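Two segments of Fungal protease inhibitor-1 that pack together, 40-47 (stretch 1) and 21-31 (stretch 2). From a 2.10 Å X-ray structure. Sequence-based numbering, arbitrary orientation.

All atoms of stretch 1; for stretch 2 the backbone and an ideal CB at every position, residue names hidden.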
# COMPACT_ATOMS: atom_id res chain seq x y z
N CYS A 40 2.48 -1.78 8.84
CA CYS A 40 2.62 -3.23 8.65
C CYS A 40 3.13 -3.65 7.26
O CYS A 40 2.70 -3.11 6.24
CB CYS A 40 1.31 -3.95 8.96
SG CYS A 40 0.85 -3.96 10.73
N PRO A 41 4.03 -4.64 7.23
CA PRO A 41 4.49 -5.24 5.97
C PRO A 41 3.35 -5.95 5.25
O PRO A 41 2.37 -6.32 5.88
CB PRO A 41 5.54 -6.26 6.45
CG PRO A 41 5.16 -6.53 7.90
CD PRO A 41 4.68 -5.25 8.41
N ALA A 42 3.46 -6.13 3.94
CA ALA A 42 2.44 -6.83 3.16
C ALA A 42 3.04 -7.58 2.00
O ALA A 42 4.10 -7.22 1.49
CB ALA A 42 1.42 -5.85 2.65
N CYS A 43 2.37 -8.65 1.57
CA CYS A 43 2.67 -9.29 0.30
C CYS A 43 1.71 -8.66 -0.70
O CYS A 43 0.50 -8.85 -0.62
CB CYS A 43 2.50 -10.80 0.40
SG CYS A 43 3.46 -11.53 1.82
N VAL A 44 2.26 -7.85 -1.61
CA VAL A 44 1.41 -7.06 -2.51
C VAL A 44 1.33 -7.59 -3.95
O VAL A 44 2.26 -8.23 -4.46
CB VAL A 44 1.77 -5.55 -2.47
CG1 VAL A 44 1.85 -5.07 -1.02
CG2 VAL A 44 3.06 -5.28 -3.17
N THR A 45 0.18 -7.34 -4.57
CA THR A 45 -0.04 -7.61 -5.98
C THR A 45 -0.03 -6.28 -6.75
O THR A 45 -0.57 -5.29 -6.30
CB THR A 45 -1.39 -8.35 -6.14
OG1 THR A 45 -1.25 -9.65 -5.56
CG2 THR A 45 -1.83 -8.48 -7.62
N LEU A 46 0.61 -6.26 -7.92
CA LEU A 46 0.60 -5.03 -8.72
C LEU A 46 -0.34 -5.09 -9.91
O LEU A 46 -0.49 -6.14 -10.57
CB LEU A 46 2.01 -4.61 -9.16
CG LEU A 46 3.06 -4.40 -8.05
CD1 LEU A 46 4.41 -4.02 -8.64
CD2 LEU A 46 2.61 -3.37 -7.01
N LEU A 47 -0.98 -3.95 -10.17
CA LEU A 47 -1.99 -3.83 -11.22
C LEU A 47 -1.52 -2.94 -12.36
O LEU A 47 -0.75 -2.00 -12.17
CB LEU A 47 -3.30 -3.30 -10.64
CG LEU A 47 -3.81 -3.93 -9.34
CD1 LEU A 47 -4.79 -3.01 -8.70
CD2 LEU A 47 -4.43 -5.29 -9.55
N UNK A 21 9.98 -13.65 4.35
CA UNK A 21 10.06 -15.07 4.00
C UNK A 21 8.72 -15.74 3.68
O UNK A 21 8.71 -16.87 3.19
CB UNK A 21 10.72 -15.83 5.15
N UNK A 22 7.60 -15.08 3.97
CA UNK A 22 6.26 -15.66 3.80
C UNK A 22 5.53 -15.29 2.50
O UNK A 22 4.55 -15.93 2.15
CB UNK A 22 5.39 -15.23 4.98
N UNK A 23 6.00 -14.24 1.81
CA UNK A 23 5.41 -13.82 0.53
C UNK A 23 5.78 -14.78 -0.59
O UNK A 23 6.94 -15.18 -0.70
CB UNK A 23 5.86 -12.40 0.17
N UNK A 24 4.79 -15.13 -1.41
CA UNK A 24 4.98 -16.10 -2.48
C UNK A 24 4.71 -15.43 -3.81
O UNK A 24 3.61 -14.96 -4.06
CB UNK A 24 4.07 -17.32 -2.29
N UNK A 25 5.75 -15.37 -4.64
CA UNK A 25 5.66 -14.74 -5.96
C UNK A 25 4.50 -15.36 -6.74
O UNK A 25 4.25 -16.57 -6.63
CB UNK A 25 6.97 -14.90 -6.73
N UNK A 26 3.79 -14.55 -7.56
CA UNK A 26 4.11 -13.19 -8.01
C UNK A 26 3.94 -12.05 -6.99
O UNK A 26 4.38 -10.94 -7.26
CB UNK A 26 3.23 -12.87 -9.22
N UNK A 27 3.31 -12.32 -5.85
CA UNK A 27 3.23 -11.36 -4.73
C UNK A 27 4.61 -11.07 -4.16
O UNK A 27 5.48 -11.95 -4.12
CB UNK A 27 2.32 -11.89 -3.63
N UNK A 28 4.83 -9.81 -3.76
CA UNK A 28 6.16 -9.35 -3.32
C UNK A 28 6.08 -8.60 -1.98
O UNK A 28 5.08 -7.95 -1.67
CB UNK A 28 6.78 -8.45 -4.38
N UNK A 29 7.15 -8.72 -1.20
CA UNK A 29 7.21 -8.13 0.13
C UNK A 29 7.42 -6.63 0.06
O UNK A 29 8.24 -6.15 -0.72
CB UNK A 29 8.33 -8.78 0.95
N UNK A 30 6.66 -5.91 0.89
CA UNK A 30 6.90 -4.50 1.13
C UNK A 30 6.93 -4.31 2.63
O UNK A 30 6.02 -4.72 3.32
CB UNK A 30 5.84 -3.62 0.47
N UNK A 31 7.98 -3.66 3.13
CA UNK A 31 8.17 -3.47 4.56
C UNK A 31 7.07 -2.61 5.20
O UNK A 31 6.73 -2.81 6.37
CB UNK A 31 9.54 -2.83 4.81

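Position 21 lies beyond the reach of stretch 1, in a 3-10 segment, so the contact leaves it unconstrained; it is Ala21. At 22 the CB points sideways, 5.2 Å from Cys43 SG, and most small or polar residues would fit. The deposited Ser22, in rotamer p, brings OG to 4.3 Å from Cys43 SG.

Position 23 is the most sharply specified. Its ideal CB points toward stretch 1 and lies 3.0 Å from Cys43 SG, too tight for an ordinary van der Waals neighbour but right for a CB two bonds removed from a partner sulfur, with its own SG between them. Cysteine is the clear reading, and Cys23 closes the disulfide, SG to Cys43 SG at 2.1 Å with chi3 of -79°.

Positions 24 and 25 point away and could be almost anything that likes solvent. Arg24 folds back on its own stretch, NH1 donating to Ala21 O at 2.8 Å; 25 is Ser25. At 26 the preceding peptide is cis and phi is -75°, a strong hint of proline, and Pro26 it is.

Position 27 points sideways, its CB 3.8 Å from Val44 O and 4.2 Å from Cys43 CB. A small apolar residue suits this spot. Ala27 supplies that methyl, while its CA makes a CA-H...O contact with Val44 O at 3.3 Å.

From 28 the backbone pairs antiparallel with stretch 1. Position 28 shares a face with Val44, and its extended angles favour a beta-branched residue. Thr28 N donates to Val44 O at 3.1 Å and Val44 N to Thr28 O at 2.8 Å; its OG1 stands 4.0 Å from Val44 CG2.

Position 29 shares the opposite face with Cys43, in a non-hydrogen-bonded pair. Its CB is 4.5 Å from Ala42 O, and Pro41 offers an apolar ring nearby, so a long or aromatic side chain could use it. Tyr29, with chi1 at t, carries CE1 to 3.5 Å from Pro41 CB.

Position 30 returns to the face of Ala42 and Val44, its CB 4.5 Å from Val44 CG1, with Leu46 farther along. A long side chain with an aliphatic stem, or a large apolar one, would suit. Arg30 lays CG 3.7 Å from Val44 CG2, which also covers one face of its guanidinium, and NH2 reaches 3.6 Å from Leu46 CD2. Its N donates to Ala42 O at 2.9 Å, and Ala42 N to Arg30 O at 3.0 Å.

At 31 the chain turns a corner and CB points away, leaving identity free; it is Ala31.

Stretch 2 21-31: ASCRSPATYRA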
# COMPACT_ATOMS: atom_id res chain seq x y z
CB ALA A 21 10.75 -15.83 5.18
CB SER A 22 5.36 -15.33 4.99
OG SER A 22 4.93 -13.96 5.00
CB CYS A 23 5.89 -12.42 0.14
SG CYS A 23 5.43 -11.16 1.35
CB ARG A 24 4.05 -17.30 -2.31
CG ARG A 24 4.28 -18.13 -1.07
CD ARG A 24 5.62 -18.82 -1.14
NE ARG A 24 5.93 -19.53 0.10
CZ ARG A 24 6.72 -19.06 1.06
NH1 ARG A 24 7.30 -17.88 0.93
NH2 ARG A 24 6.95 -19.79 2.14
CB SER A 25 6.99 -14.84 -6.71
OG SER A 25 7.34 -16.17 -6.97
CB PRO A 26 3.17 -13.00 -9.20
CG PRO A 26 1.95 -13.78 -8.82
CD PRO A 26 2.49 -15.00 -8.10
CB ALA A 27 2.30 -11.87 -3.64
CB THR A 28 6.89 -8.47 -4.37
OG1 THR A 28 6.17 -7.26 -4.59
CG2 THR A 28 7.06 -9.21 -5.69
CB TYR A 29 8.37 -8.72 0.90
CG TYR A 29 8.56 -8.16 2.28
CD1 TYR A 29 7.69 -8.48 3.31
CD2 TYR A 29 9.62 -7.30 2.55
CE1 TYR A 29 7.89 -7.99 4.59
CE2 TYR A 29 9.82 -6.78 3.83
CZ TYR A 29 8.95 -7.14 4.84
OH TYR A 29 9.14 -6.63 6.11
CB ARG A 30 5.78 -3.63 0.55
CG ARG A 30 5.61 -3.76 -0.95
CD ARG A 30 5.32 -2.43 -1.56
NE ARG A 30 5.44 -2.43 -3.02
CZ ARG A 30 4.87 -1.51 -3.80
NH1 ARG A 30 4.16 -0.52 -3.27
NH2 ARG A 30 5.02 -1.57 -5.12
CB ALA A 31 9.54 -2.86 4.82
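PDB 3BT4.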